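Long-range contacts in MlnE (PDB 5D2E), which probably reduces keto groups of polyketide intermediates with NADPH, as the N-terminal B-type ketoreductase of the macrolactin assembly line: residues Cys427-Thr432 against Thr444-Trp449; Ala382-Gly387 against Ala422-Cys427; Thr35-Met40 against Leu495-Gly500; Val191-Lys196 against Leu409-Pro414. All coordinates share one frame; numbering follows the deposited sequence.

Interaction 1. Residues Cys427-Thr432 against Thr444-Trp449. With NAP (NADP nicotinamide-adenine-dinucleotide phosphate), chain B.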
# COMPACT_ATOMS: atom_id res chain seq x y z
N CYS A 427 -1.55 -0.19 -1.13
CA CYS A 427 -2.66 -0.57 -1.96
C CYS A 427 -2.23 -1.03 -3.39
O CYS A 427 -2.68 -2.08 -3.84
CB CYS A 427 -3.67 0.52 -1.96
SG CYS A 427 -5.13 0.03 -2.84
N MET A 428 -1.31 -0.32 -4.03
CA MET A 428 -0.72 -0.80 -5.27
C MET A 428 -0.04 -2.13 -5.12
O MET A 428 -0.15 -2.97 -6.00
CB MET A 428 0.28 0.22 -5.85
CG MET A 428 -0.36 1.54 -6.10
SD MET A 428 0.51 2.72 -7.13
CE MET A 428 2.07 2.91 -6.27
N ASP A 429 0.72 -2.30 -4.04
CA ASP A 429 1.41 -3.52 -3.80
C ASP A 429 0.43 -4.75 -3.79
O ASP A 429 0.72 -5.79 -4.43
CB ASP A 429 2.17 -3.52 -2.49
CG ASP A 429 3.21 -2.38 -2.36
OD1 ASP A 429 3.62 -1.80 -3.37
OD2 ASP A 429 3.63 -2.15 -1.21
N GLY A 430 -0.70 -4.60 -3.11
CA GLY A 430 -1.74 -5.63 -3.09
C GLY A 430 -2.53 -5.74 -4.40
O GLY A 430 -2.96 -6.85 -4.78
N PHE A 431 -2.61 -4.65 -5.16
CA PHE A 431 -3.35 -4.66 -6.39
C PHE A 431 -2.74 -5.57 -7.43
O PHE A 431 -3.41 -6.02 -8.37
CB PHE A 431 -3.55 -3.24 -6.93
CG PHE A 431 -4.51 -3.15 -8.09
CD1 PHE A 431 -5.88 -3.33 -7.90
CD2 PHE A 431 -4.05 -2.95 -9.40
CE1 PHE A 431 -6.78 -3.27 -8.98
CE2 PHE A 431 -4.94 -2.84 -10.45
CZ PHE A 431 -6.30 -3.01 -10.27
N THR A 432 -1.43 -5.84 -7.29
CA THR A 432 -0.76 -6.74 -8.16
C THR A 432 -1.51 -8.10 -8.17
O THR A 432 -1.57 -8.78 -9.23
CB THR A 432 0.68 -7.07 -7.73
OG1 THR A 432 0.65 -7.58 -6.42
CG2 THR A 432 1.62 -5.84 -7.79
N THR A 444 3.23 -7.73 -14.34
CA THR A 444 2.67 -6.86 -13.32
C THR A 444 3.73 -6.73 -12.23
O THR A 444 4.26 -7.72 -11.76
CB THR A 444 1.38 -7.46 -12.74
OG1 THR A 444 0.38 -7.34 -13.72
CG2 THR A 444 0.91 -6.69 -11.52
N LEU A 445 4.07 -5.48 -11.83
CA LEU A 445 5.08 -5.32 -10.81
C LEU A 445 4.83 -4.02 -10.05
O LEU A 445 4.49 -3.00 -10.65
CB LEU A 445 6.44 -5.22 -11.47
CG LEU A 445 7.61 -4.87 -10.59
CD1 LEU A 445 7.90 -5.92 -9.55
CD2 LEU A 445 8.87 -4.64 -11.41
N SER A 446 4.95 -4.10 -8.73
CA SER A 446 4.99 -2.95 -7.89
C SER A 446 6.38 -2.92 -7.30
O SER A 446 6.81 -3.90 -6.71
CB SER A 446 3.97 -3.05 -6.72
OG SER A 446 3.93 -1.82 -5.95
N ILE A 447 7.05 -1.75 -7.42
CA ILE A 447 8.38 -1.56 -6.86
C ILE A 447 8.35 -0.62 -5.65
O ILE A 447 7.93 0.53 -5.80
CB ILE A 447 9.36 -0.98 -7.89
CG1 ILE A 447 9.43 -1.85 -9.12
CG2 ILE A 447 10.73 -0.78 -7.24
CD1 ILE A 447 10.16 -1.24 -10.33
N ASN A 448 8.76 -1.10 -4.49
CA ASN A 448 8.80 -0.25 -3.32
C ASN A 448 10.18 0.51 -3.34
O ASN A 448 11.22 0.01 -2.81
CB ASN A 448 8.71 -1.03 -2.08
CG ASN A 448 7.40 -1.84 -1.96
OD1 ASN A 448 7.42 -3.03 -2.16
ND2 ASN A 448 6.32 -1.18 -1.57
N TRP A 449 10.15 1.66 -3.97
CA TRP A 449 11.34 2.52 -4.04
C TRP A 449 11.68 3.22 -2.71
O TRP A 449 10.80 3.69 -2.02
CB TRP A 449 11.10 3.62 -5.03
CG TRP A 449 10.97 3.23 -6.44
CD1 TRP A 449 9.87 3.47 -7.25
CD2 TRP A 449 11.93 2.58 -7.27
NE1 TRP A 449 10.11 3.01 -8.48
CE2 TRP A 449 11.36 2.47 -8.55
CE3 TRP A 449 13.24 2.10 -7.08
CZ2 TRP A 449 12.06 1.92 -9.65
CZ3 TRP A 449 13.96 1.60 -8.20
CH2 TRP A 449 13.34 1.44 -9.45
PA NAP B . 7.01 14.12 -8.54
O1A NAP B . 8.19 14.78 -9.31
O2A NAP B . 6.00 14.92 -7.74
O5B NAP B . 6.19 13.39 -9.71
C5B NAP B . 4.90 12.86 -9.43
C4B NAP B . 4.05 13.38 -10.55
O4B NAP B . 2.71 12.88 -10.35
C3B NAP B . 3.91 14.92 -10.61
O3B NAP B . 4.55 15.43 -11.79
C2B NAP B . 2.40 15.17 -10.71
O2B NAP B . 2.10 16.14 -11.68
C1B NAP B . 1.85 13.76 -11.03
N9A NAP B . 0.50 13.51 -10.53
C8A NAP B . 0.04 13.62 -9.22
N7A NAP B . -1.31 13.36 -9.15
C5A NAP B . -1.69 13.00 -10.39
C6A NAP B . -2.94 12.61 -11.01
N6A NAP B . -4.05 12.50 -10.21
N1A NAP B . -2.96 12.41 -12.41
C2A NAP B . -1.83 12.53 -13.13
N3A NAP B . -0.63 12.90 -12.61
C4A NAP B . -0.51 13.14 -11.30
O3 NAP B . 7.57 12.93 -7.56
PN NAP B . 8.75 11.87 -7.89
O1N NAP B . 9.89 12.06 -6.92
O2N NAP B . 8.85 11.83 -9.40
O5D NAP B . 8.14 10.42 -7.51
C5D NAP B . 7.32 9.79 -8.53
C4D NAP B . 6.66 8.50 -8.03
O4D NAP B . 7.60 7.62 -7.42
C3D NAP B . 5.63 8.85 -6.95
O3D NAP B . 4.46 8.08 -7.17
C2D NAP B . 6.31 8.50 -5.63
O2D NAP B . 5.36 8.18 -4.58
C1D NAP B . 7.29 7.36 -6.02
N1N NAP B . 8.46 7.37 -5.10
C2N NAP B . 9.45 8.34 -5.20
C3N NAP B . 10.57 8.41 -4.36
C7N NAP B . 11.67 9.50 -4.51
O7N NAP B . 12.61 9.56 -3.71
N7N NAP B . 11.67 10.39 -5.51
C4N NAP B . 10.66 7.45 -3.34
C5N NAP B . 9.65 6.49 -3.21
C6N NAP B . 8.56 6.45 -4.11
P2B NAP B . 0.74 17.06 -11.68
O1X NAP B . 0.67 17.84 -10.37
O2X NAP B . 0.86 17.94 -12.96
O3X NAP B . -0.40 16.08 -11.77

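Interaction 2. Residues Ala382-Gly387 against Ala422-Cys427. With NAP (NADP nicotinamide-adenine-dinucleotide phosphate), chain B.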
# COMPACT_ATOMS: atom_id res chain seq x y z
N ALA A 382 -5.63 9.51 -3.88
CA ALA A 382 -6.34 9.49 -5.16
C ALA A 382 -5.55 8.85 -6.29
O ALA A 382 -6.09 8.00 -6.97
CB ALA A 382 -6.75 10.92 -5.57
N PRO A 383 -4.28 9.26 -6.53
CA PRO A 383 -3.65 8.70 -7.72
C PRO A 383 -3.22 7.24 -7.65
O PRO A 383 -3.10 6.56 -8.68
CB PRO A 383 -2.42 9.58 -7.92
CG PRO A 383 -2.15 10.19 -6.57
CD PRO A 383 -3.47 10.33 -5.92
N LYS A 384 -2.90 6.80 -6.43
CA LYS A 384 -2.32 5.49 -6.18
C LYS A 384 -3.40 4.43 -5.82
O LYS A 384 -3.20 3.26 -6.00
CB LYS A 384 -1.28 5.61 -5.07
CG LYS A 384 0.03 6.23 -5.53
CD LYS A 384 0.94 6.56 -4.44
CE LYS A 384 2.23 7.22 -4.94
NZ LYS A 384 3.07 6.28 -5.70
N VAL A 385 -4.52 4.86 -5.26
CA VAL A 385 -5.64 3.92 -5.01
C VAL A 385 -6.56 3.93 -6.21
O VAL A 385 -6.52 3.00 -7.00
CB VAL A 385 -6.32 4.18 -3.68
CG1 VAL A 385 -7.54 3.24 -3.51
CG2 VAL A 385 -5.31 4.01 -2.57
N PHE A 386 -7.30 5.01 -6.42
CA PHE A 386 -8.25 5.08 -7.54
C PHE A 386 -7.57 5.11 -8.88
O PHE A 386 -7.97 4.40 -9.82
CB PHE A 386 -9.15 6.30 -7.38
CG PHE A 386 -10.08 6.20 -6.24
CD1 PHE A 386 -11.26 5.49 -6.38
CD2 PHE A 386 -9.78 6.77 -5.03
CE1 PHE A 386 -12.14 5.40 -5.35
CE2 PHE A 386 -10.69 6.70 -3.97
CZ PHE A 386 -11.86 5.98 -4.14
N GLY A 387 -6.50 5.89 -8.99
CA GLY A 387 -5.80 6.03 -10.27
C GLY A 387 -5.29 4.72 -10.82
O GLY A 387 -5.48 4.41 -11.98
N ALA A 422 1.77 5.82 2.91
CA ALA A 422 2.17 4.45 3.12
C ALA A 422 1.02 3.52 2.70
O ALA A 422 1.24 2.57 1.95
CB ALA A 422 2.57 4.23 4.55
N PHE A 423 -0.21 3.86 3.13
CA PHE A 423 -1.40 3.10 2.75
C PHE A 423 -1.59 3.07 1.22
O PHE A 423 -1.83 2.00 0.64
CB PHE A 423 -2.64 3.71 3.42
CG PHE A 423 -3.93 3.15 2.91
CD1 PHE A 423 -4.43 1.97 3.45
CD2 PHE A 423 -4.58 3.71 1.87
CE1 PHE A 423 -5.60 1.42 3.03
CE2 PHE A 423 -5.74 3.12 1.36
CZ PHE A 423 -6.26 1.99 1.97
N ALA A 424 -1.54 4.25 0.59
CA ALA A 424 -1.77 4.35 -0.83
C ALA A 424 -0.77 3.46 -1.64
O ALA A 424 -1.15 2.73 -2.56
CB ALA A 424 -1.72 5.78 -1.27
N ASN A 425 0.49 3.46 -1.24
CA ASN A 425 1.47 2.69 -1.91
C ASN A 425 1.21 1.20 -1.63
O ASN A 425 1.29 0.37 -2.53
CB ASN A 425 2.85 3.12 -1.50
CG ASN A 425 3.27 4.42 -2.23
OD1 ASN A 425 3.46 4.41 -3.44
ND2 ASN A 425 3.28 5.54 -1.51
N GLY A 426 0.82 0.88 -0.38
CA GLY A 426 0.57 -0.50 0.00
C GLY A 426 -0.61 -1.06 -0.78
O GLY A 426 -0.65 -2.27 -1.08
N CYS A 427 -1.55 -0.19 -1.13
CA CYS A 427 -2.66 -0.57 -1.96
C CYS A 427 -2.23 -1.03 -3.39
O CYS A 427 -2.68 -2.08 -3.84
CB CYS A 427 -3.67 0.52 -1.96
SG CYS A 427 -5.13 0.03 -2.84
PA NAP B . 7.01 14.12 -8.54
O1A NAP B . 8.19 14.78 -9.31
O2A NAP B . 6.00 14.92 -7.74
O5B NAP B . 6.19 13.39 -9.71
C5B NAP B . 4.90 12.86 -9.43
C4B NAP B . 4.05 13.38 -10.55
O4B NAP B . 2.71 12.88 -10.35
C3B NAP B . 3.91 14.92 -10.61
O3B NAP B . 4.55 15.43 -11.79
C2B NAP B . 2.40 15.17 -10.71
O2B NAP B . 2.10 16.14 -11.68
C1B NAP B . 1.85 13.76 -11.03
N9A NAP B . 0.50 13.51 -10.53
C8A NAP B . 0.04 13.62 -9.22
N7A NAP B . -1.31 13.36 -9.15
C5A NAP B . -1.69 13.00 -10.39
C6A NAP B . -2.94 12.61 -11.01
N6A NAP B . -4.05 12.50 -10.21
N1A NAP B . -2.96 12.41 -12.41
C2A NAP B . -1.83 12.53 -13.13
N3A NAP B . -0.63 12.90 -12.61
C4A NAP B . -0.51 13.14 -11.30
O3 NAP B . 7.57 12.93 -7.56
PN NAP B . 8.75 11.87 -7.89
O1N NAP B . 9.89 12.06 -6.92
O2N NAP B . 8.85 11.83 -9.40
O5D NAP B . 8.14 10.42 -7.51
C5D NAP B . 7.32 9.79 -8.53
C4D NAP B . 6.66 8.50 -8.03
O4D NAP B . 7.60 7.62 -7.42
C3D NAP B . 5.63 8.85 -6.95
O3D NAP B . 4.46 8.08 -7.17
C2D NAP B . 6.31 8.50 -5.63
O2D NAP B . 5.36 8.18 -4.58
C1D NAP B . 7.29 7.36 -6.02
N1N NAP B . 8.46 7.37 -5.10
C2N NAP B . 9.45 8.34 -5.20
C3N NAP B . 10.57 8.41 -4.36
C7N NAP B . 11.67 9.50 -4.51
O7N NAP B . 12.61 9.56 -3.71
N7N NAP B . 11.67 10.39 -5.51
C4N NAP B . 10.66 7.45 -3.34
C5N NAP B . 9.65 6.49 -3.21
C6N NAP B . 8.56 6.45 -4.11
P2B NAP B . 0.74 17.06 -11.68
O1X NAP B . 0.67 17.84 -10.37
O2X NAP B . 0.86 17.94 -12.96
O3X NAP B . -0.40 16.08 -11.77

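Interaction 3. Residues Thr35-Met40 against Leu495-Gly500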
# COMPACT_ATOMS: atom_id res chain seq x y z
N THR A 35 22.98 -1.34 -3.44
CA THR A 35 21.59 -1.47 -3.90
C THR A 35 21.20 -2.93 -3.83
O THR A 35 21.83 -3.78 -4.43
CB THR A 35 21.46 -0.98 -5.32
OG1 THR A 35 21.98 0.34 -5.37
CG2 THR A 35 20.00 -0.89 -5.76
N HIS A 36 20.17 -3.23 -3.06
CA HIS A 36 19.74 -4.61 -2.87
C HIS A 36 18.19 -4.72 -3.15
O HIS A 36 17.42 -3.80 -2.82
CB HIS A 36 20.06 -5.01 -1.42
CG HIS A 36 21.36 -4.44 -0.90
ND1 HIS A 36 22.58 -5.06 -1.11
CD2 HIS A 36 21.62 -3.32 -0.18
CE1 HIS A 36 23.53 -4.33 -0.56
NE2 HIS A 36 22.98 -3.28 0.03
N LEU A 37 17.78 -5.82 -3.79
CA LEU A 37 16.37 -6.11 -4.00
C LEU A 37 15.88 -7.13 -2.97
O LEU A 37 16.61 -8.04 -2.57
CB LEU A 37 16.14 -6.65 -5.37
CG LEU A 37 16.65 -5.93 -6.60
CD1 LEU A 37 15.96 -6.59 -7.79
CD2 LEU A 37 16.34 -4.47 -6.61
N TYR A 38 14.66 -6.90 -2.49
CA TYR A 38 14.02 -7.68 -1.47
C TYR A 38 12.59 -8.11 -1.92
O TYR A 38 11.93 -7.44 -2.70
CB TYR A 38 13.90 -6.85 -0.17
CG TYR A 38 15.23 -6.46 0.38
CD1 TYR A 38 15.94 -5.41 -0.18
CD2 TYR A 38 15.79 -7.14 1.40
CE1 TYR A 38 17.17 -5.06 0.29
CE2 TYR A 38 17.04 -6.80 1.89
CZ TYR A 38 17.72 -5.76 1.34
OH TYR A 38 18.96 -5.43 1.81
N GLU A 39 12.16 -9.26 -1.42
CA GLU A 39 10.83 -9.78 -1.67
C GLU A 39 10.26 -10.31 -0.37
O GLU A 39 10.99 -10.69 0.58
CB GLU A 39 10.83 -10.87 -2.77
CG GLU A 39 11.59 -12.11 -2.38
CD GLU A 39 11.97 -13.03 -3.55
OE1 GLU A 39 11.33 -12.95 -4.61
OE2 GLU A 39 12.99 -13.77 -3.41
N MET A 40 8.92 -10.39 -0.34
CA MET A 40 8.24 -10.93 0.82
C MET A 40 8.44 -12.43 0.89
O MET A 40 8.28 -13.13 -0.11
CB MET A 40 6.77 -10.59 0.76
CG MET A 40 6.50 -9.12 0.95
SD MET A 40 6.95 -8.65 2.60
CE MET A 40 6.43 -6.91 2.49
N LEU A 495 8.60 -6.07 -5.48
CA LEU A 495 10.00 -6.02 -5.07
C LEU A 495 10.30 -4.68 -4.40
O LEU A 495 9.80 -3.66 -4.84
CB LEU A 495 10.93 -6.21 -6.29
CG LEU A 495 10.97 -7.65 -6.87
CD1 LEU A 495 11.65 -7.61 -8.22
CD2 LEU A 495 11.70 -8.61 -5.95
N ALA A 496 11.01 -4.74 -3.29
CA ALA A 496 11.49 -3.57 -2.58
C ALA A 496 12.98 -3.33 -2.90
O ALA A 496 13.78 -4.23 -2.91
CB ALA A 496 11.34 -3.70 -1.13
N VAL A 497 13.31 -2.06 -3.08
CA VAL A 497 14.68 -1.64 -3.37
C VAL A 497 15.13 -0.85 -2.17
O VAL A 497 14.46 0.09 -1.78
CB VAL A 497 14.78 -0.80 -4.64
CG1 VAL A 497 16.25 -0.37 -4.84
CG2 VAL A 497 14.27 -1.50 -5.92
N ILE A 498 16.20 -1.31 -1.52
CA ILE A 498 16.78 -0.66 -0.37
C ILE A 498 18.29 -0.38 -0.64
O ILE A 498 19.06 -1.26 -1.04
CB ILE A 498 16.61 -1.49 0.91
CG1 ILE A 498 15.15 -2.00 1.04
CG2 ILE A 498 16.95 -0.62 2.11
CD1 ILE A 498 14.96 -2.82 2.27
N SER A 499 18.66 0.88 -0.40
CA SER A 499 20.01 1.42 -0.73
C SER A 499 20.78 1.69 0.60
O SER A 499 20.32 2.48 1.44
CB SER A 499 19.84 2.68 -1.58
OG SER A 499 21.09 3.30 -1.81
N GLY A 500 21.90 1.01 0.76
CA GLY A 500 22.74 1.13 1.94
C GLY A 500 23.58 -0.10 2.22
O GLY A 500 23.81 -0.95 1.34
O HOH W 1 22.35 2.38 -4.08

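Interaction 4. Residues Val191-Lys196 against Leu409-Pro414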
# COMPACT_ATOMS: atom_id res chain seq x y z
N VAL A 191 -4.15 -1.54 4.87
CA VAL A 191 -4.24 -0.96 6.19
C VAL A 191 -3.07 -1.22 7.08
O VAL A 191 -2.76 -0.36 7.87
CB VAL A 191 -5.55 -1.41 6.87
CG1 VAL A 191 -5.62 -1.01 8.31
CG2 VAL A 191 -6.75 -0.90 6.08
N GLU A 192 -2.40 -2.35 6.92
CA GLU A 192 -1.25 -2.67 7.68
C GLU A 192 -0.20 -1.52 7.61
O GLU A 192 0.39 -1.19 8.62
CB GLU A 192 -0.61 -3.94 7.16
CG GLU A 192 0.67 -4.32 7.89
CD GLU A 192 1.61 -5.21 7.05
OE1 GLU A 192 1.36 -5.41 5.83
OE2 GLU A 192 2.61 -5.70 7.62
N SER A 193 0.00 -0.97 6.41
CA SER A 193 0.99 0.13 6.17
C SER A 193 0.56 1.37 6.95
O SER A 193 1.37 1.98 7.57
CB SER A 193 1.00 0.47 4.70
OG SER A 193 1.35 -0.62 3.91
N PHE A 194 -0.74 1.67 7.01
CA PHE A 194 -1.28 2.76 7.83
C PHE A 194 -1.01 2.48 9.32
O PHE A 194 -0.53 3.35 10.04
CB PHE A 194 -2.79 2.88 7.53
CG PHE A 194 -3.50 3.93 8.28
CD1 PHE A 194 -3.51 5.24 7.80
CD2 PHE A 194 -4.19 3.61 9.43
CE1 PHE A 194 -4.14 6.24 8.51
CE2 PHE A 194 -4.84 4.60 10.15
CZ PHE A 194 -4.80 5.91 9.67
N LEU A 195 -1.36 1.30 9.79
CA LEU A 195 -1.22 0.99 11.22
C LEU A 195 0.22 1.03 11.70
O LEU A 195 0.51 1.45 12.85
CB LEU A 195 -1.80 -0.41 11.54
CG LEU A 195 -3.31 -0.57 11.28
CD1 LEU A 195 -3.74 -2.01 11.36
CD2 LEU A 195 -4.08 0.27 12.29
N LYS A 196 1.13 0.56 10.89
CA LYS A 196 2.55 0.60 11.25
C LYS A 196 2.95 2.04 11.44
O LYS A 196 3.74 2.35 12.31
CB LYS A 196 3.43 0.06 10.12
CG LYS A 196 3.49 -1.43 10.05
CD LYS A 196 4.41 -1.77 8.87
CE LYS A 196 4.99 -3.14 9.03
NZ LYS A 196 5.27 -3.59 7.65
N LEU A 409 8.94 2.31 -0.31
CA LEU A 409 9.38 1.63 0.84
C LEU A 409 8.64 2.04 2.12
O LEU A 409 8.56 1.22 3.05
CB LEU A 409 10.89 1.78 1.00
CG LEU A 409 11.65 0.89 1.96
CD1 LEU A 409 11.52 -0.58 1.56
CD2 LEU A 409 13.11 1.34 1.96
N SER A 410 8.02 3.22 2.14
CA SER A 410 7.13 3.61 3.22
C SER A 410 5.94 2.63 3.45
O SER A 410 5.40 2.59 4.54
CB SER A 410 6.62 5.02 3.03
OG SER A 410 5.58 5.08 2.05
N ALA A 411 5.59 1.84 2.43
CA ALA A 411 4.50 0.83 2.59
C ALA A 411 4.92 -0.26 3.56
O ALA A 411 4.09 -0.94 4.23
CB ALA A 411 4.09 0.27 1.22
N VAL A 412 6.21 -0.45 3.68
CA VAL A 412 6.79 -1.51 4.46
C VAL A 412 7.51 -1.04 5.71
O VAL A 412 7.44 -1.70 6.74
CB VAL A 412 7.74 -2.38 3.58
CG1 VAL A 412 8.37 -3.42 4.46
CG2 VAL A 412 6.94 -3.11 2.50
N LEU A 413 8.21 0.10 5.63
CA LEU A 413 8.90 0.65 6.76
C LEU A 413 8.46 2.12 6.81
O LEU A 413 9.16 3.02 6.28
CB LEU A 413 10.41 0.56 6.49
CG LEU A 413 11.05 -0.81 6.22
CD1 LEU A 413 12.41 -0.63 5.55
CD2 LEU A 413 11.17 -1.61 7.51
N PRO A 414 7.32 2.40 7.40
CA PRO A 414 6.95 3.83 7.25
C PRO A 414 7.59 4.75 8.26
O PRO A 414 8.23 4.31 9.19
CB PRO A 414 5.42 3.85 7.34
CG PRO A 414 5.07 2.56 8.02
CD PRO A 414 6.16 1.56 7.72
O HOH W 2 3.50 -3.11 5.74

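Interaction 1. Residues Cys427-Thr432 against Thr444-Trp449
D429 turns both carboxylate oxygens to the strand and meets S446 with one and N448 with the other. The contact lies inside a beta-alpha-beta unit of the Rossmann-type ketoreductase fold, in which helix 419-437 returns the chain from strand 402-408 to strand 443-453; the two segments run roughly antiparallel. S446 OG donates to the anti lone pair of D429 OD1 at 2.6 Å. On the syn side of the carboxylate, N448 ND2 donates to D429 OD2 at 2.9 Å in a nearly straight bond (N-H...acceptor angle 165°); the two side chains reach each other tip to tip, with carboxylate and amide planes 80° apart. The carboxylate is buried, and both its oxygens are satisfied by these donors.

A second shell fixes the pieces. S407 OG also bonds D429 OD1, while N448 hands its OD1 to Q494 and shares ND2 with the backbone oxygen of S408, which would disfavour a flip of the amide. One turn further on, contact becomes apolar: T444 CG2 packs 3.8 Å from T432 CB, and T432 CG2 rests 3.8 Å from S446 CB. T432 OG1 occupies the crowded position between the backbone N and the carbonyl carbon (chi1 57°), from which it donates to D429 O at 2.7 Å. Further along the strand the chain reaches the cofactor, with W449 O 3.3 Å from C5N of the NADP nicotinamide ring.

Interaction 2. Residues Ala382-Gly387 against Ala422-Cys427
F423 opens the contact by setting ring atom CE2 4.1 Å from V385 CG2, an oblique approach. Here helix 419-437 of the Rossmann-type ketoreductase fold packs on the irregular turn that leads into helix 386-394, beside the bound NADP. At A424 the two backbones come closest: its CB lies 3.8 Å from K384 CB, and its CA is 4.0 Å from V385 CG2.

N425 follows and turns the contact polar. Its CB leaves the helix away from the turn, but the amide swings back, and OD1 accepts a bond from K384 NZ at 3.0 Å; the ammonium stands 23° off the carbonyl plane. N425 ND2 is held by Y421 O one turn earlier, which fixes the rotation of the amide. K384 comes in extended until its last bend, chi4 -68°, which places NZ between this oxygen and the cofactor. K384 NZ bonds O3D of the nicotinamide ribose of NADP at 2.7 Å, with a weak second bond to O2D. A lysine and an asparagine brought together beside a tyrosine, here the NADP-binding Y421, are consistent with the layout known from polyketide ketoreductases.

C427 ends the walk on the apolar side with V385. Its CB lies 3.9 Å from V385 CG2, and its sulfur reaches both methyls, SG standing 4.1 Å from V385 CG1.

Interaction 3. Residues Thr35-Met40 against Leu495-Gly500
Y38 and I498 form the densest part of the contact, their side chains crossing at about a right angle. I498 CD1 sits over one face of the phenol ring, 3.9 Å from the centroid in a CH-pi contact and offset toward the rim, and I498 CB approaches Y38 CE1 at 3.7 Å. A496 O lies in the ring plane at the edge, and helix 502-509 adds I505 and L509 to this side. H36 shares the face. Its NE2 donates to G500 O at 2.8 Å, and the acceptor lies only 4° out of the imidazole plane, so the ring is tied to the chain just where the opposite strand ends.

The backbones are joined as an antiparallel pair: H36 and Y38 form hydrogen-bonded pairs with I498 and A496, and T35 and L37 form non-hydrogen-bonded pairs with S499 and V497. Strand 494-499 is also bound in parallel to strand 443-453 of the ketoreductase Rossmann fold, while strand 35-46 has strand 249-257 on its other edge. The N-terminal strand therefore bridges the two halves of the molecule.

On the other face L37 and V497 lie side by side, pointing the same way and equally close, with CD2 and CG2 3.7 Å apart. Packing is looser around them: L37 CD1 and L495 CD1 stand 4.4 Å apart, and the partly exposed T35 offers V497 CG1 its CG2 at 3.9 Å. Nearby, a water 2.8 Å from S499 OG lies close to T35, and E39 gives the other strand little more than its CB, 4.0 Å from L495 CD2.

Interaction 4. Residues Val191-Lys196 against Leu409-Pro414
A411 O is gripped by two donors: S193 OG at 2.8 Å and a water at 2.7 Å. The contact joins helix 186-201, from the N-terminal half of the ketoreductase, to the loop that follows strand 402-408 in its Rossmann-type cofactor-binding half. S193 OG lies anti to its own carbonyl carbon (chi1 -60°) and meets A411 O in the carbonyl plane, on a lone pair, at a C=O...donor angle of 122°.

The water carries the grip over to K196, whose NZ donates to it. K196 NZ also donates to V412 O at 3.0 Å, so that one lysine holds two successive carbonyls of the loop, one directly and one through solvent. E192 OE2, a turn earlier on the helix, forms a salt bridge with K196 NZ, long at 3.4 Å and weak as a hydrogen bond; its other oxygen, OE1, is paired with R253, and the neighbouring carboxylate would be expected to support the positive charge of the lysine.

The loop itself is tightly wound. It starts as a 3-10 turn, in which L409 O accepts from both V412 N and L413 N, and it then brings P414 back onto the helix. The proline ring crosses the lysine chain at about a right angle, with P414 CG 3.7 Å from K196 CB. The same ring carbon, P414 CG, also packs against the helix backbone, 3.8 Å from S193 O.

In the fold
Helix 419-437 sits at the centre of this worked example. Interactions 1 and 2 share it, and C427, with centres 10 Å apart, and both touch NADP; interaction 4 packs against its flank, its centre about 12 and 13 Å from those of interactions 2 and 1. Interaction 3 lies further out, its centre about 14 Å from that of interaction 1, but strand 494-499 pairs directly with strand 443-453, N448 bonding to the backbones of both L495 and V497. Along the chain, interaction 3 closes a loop that encloses the other three; interactions 2 and 4 interleave, and both close before interaction 1. Interactions 3 and 4 thus join N-terminal residues to the half in which interactions 1 and 2 build the cofactor site.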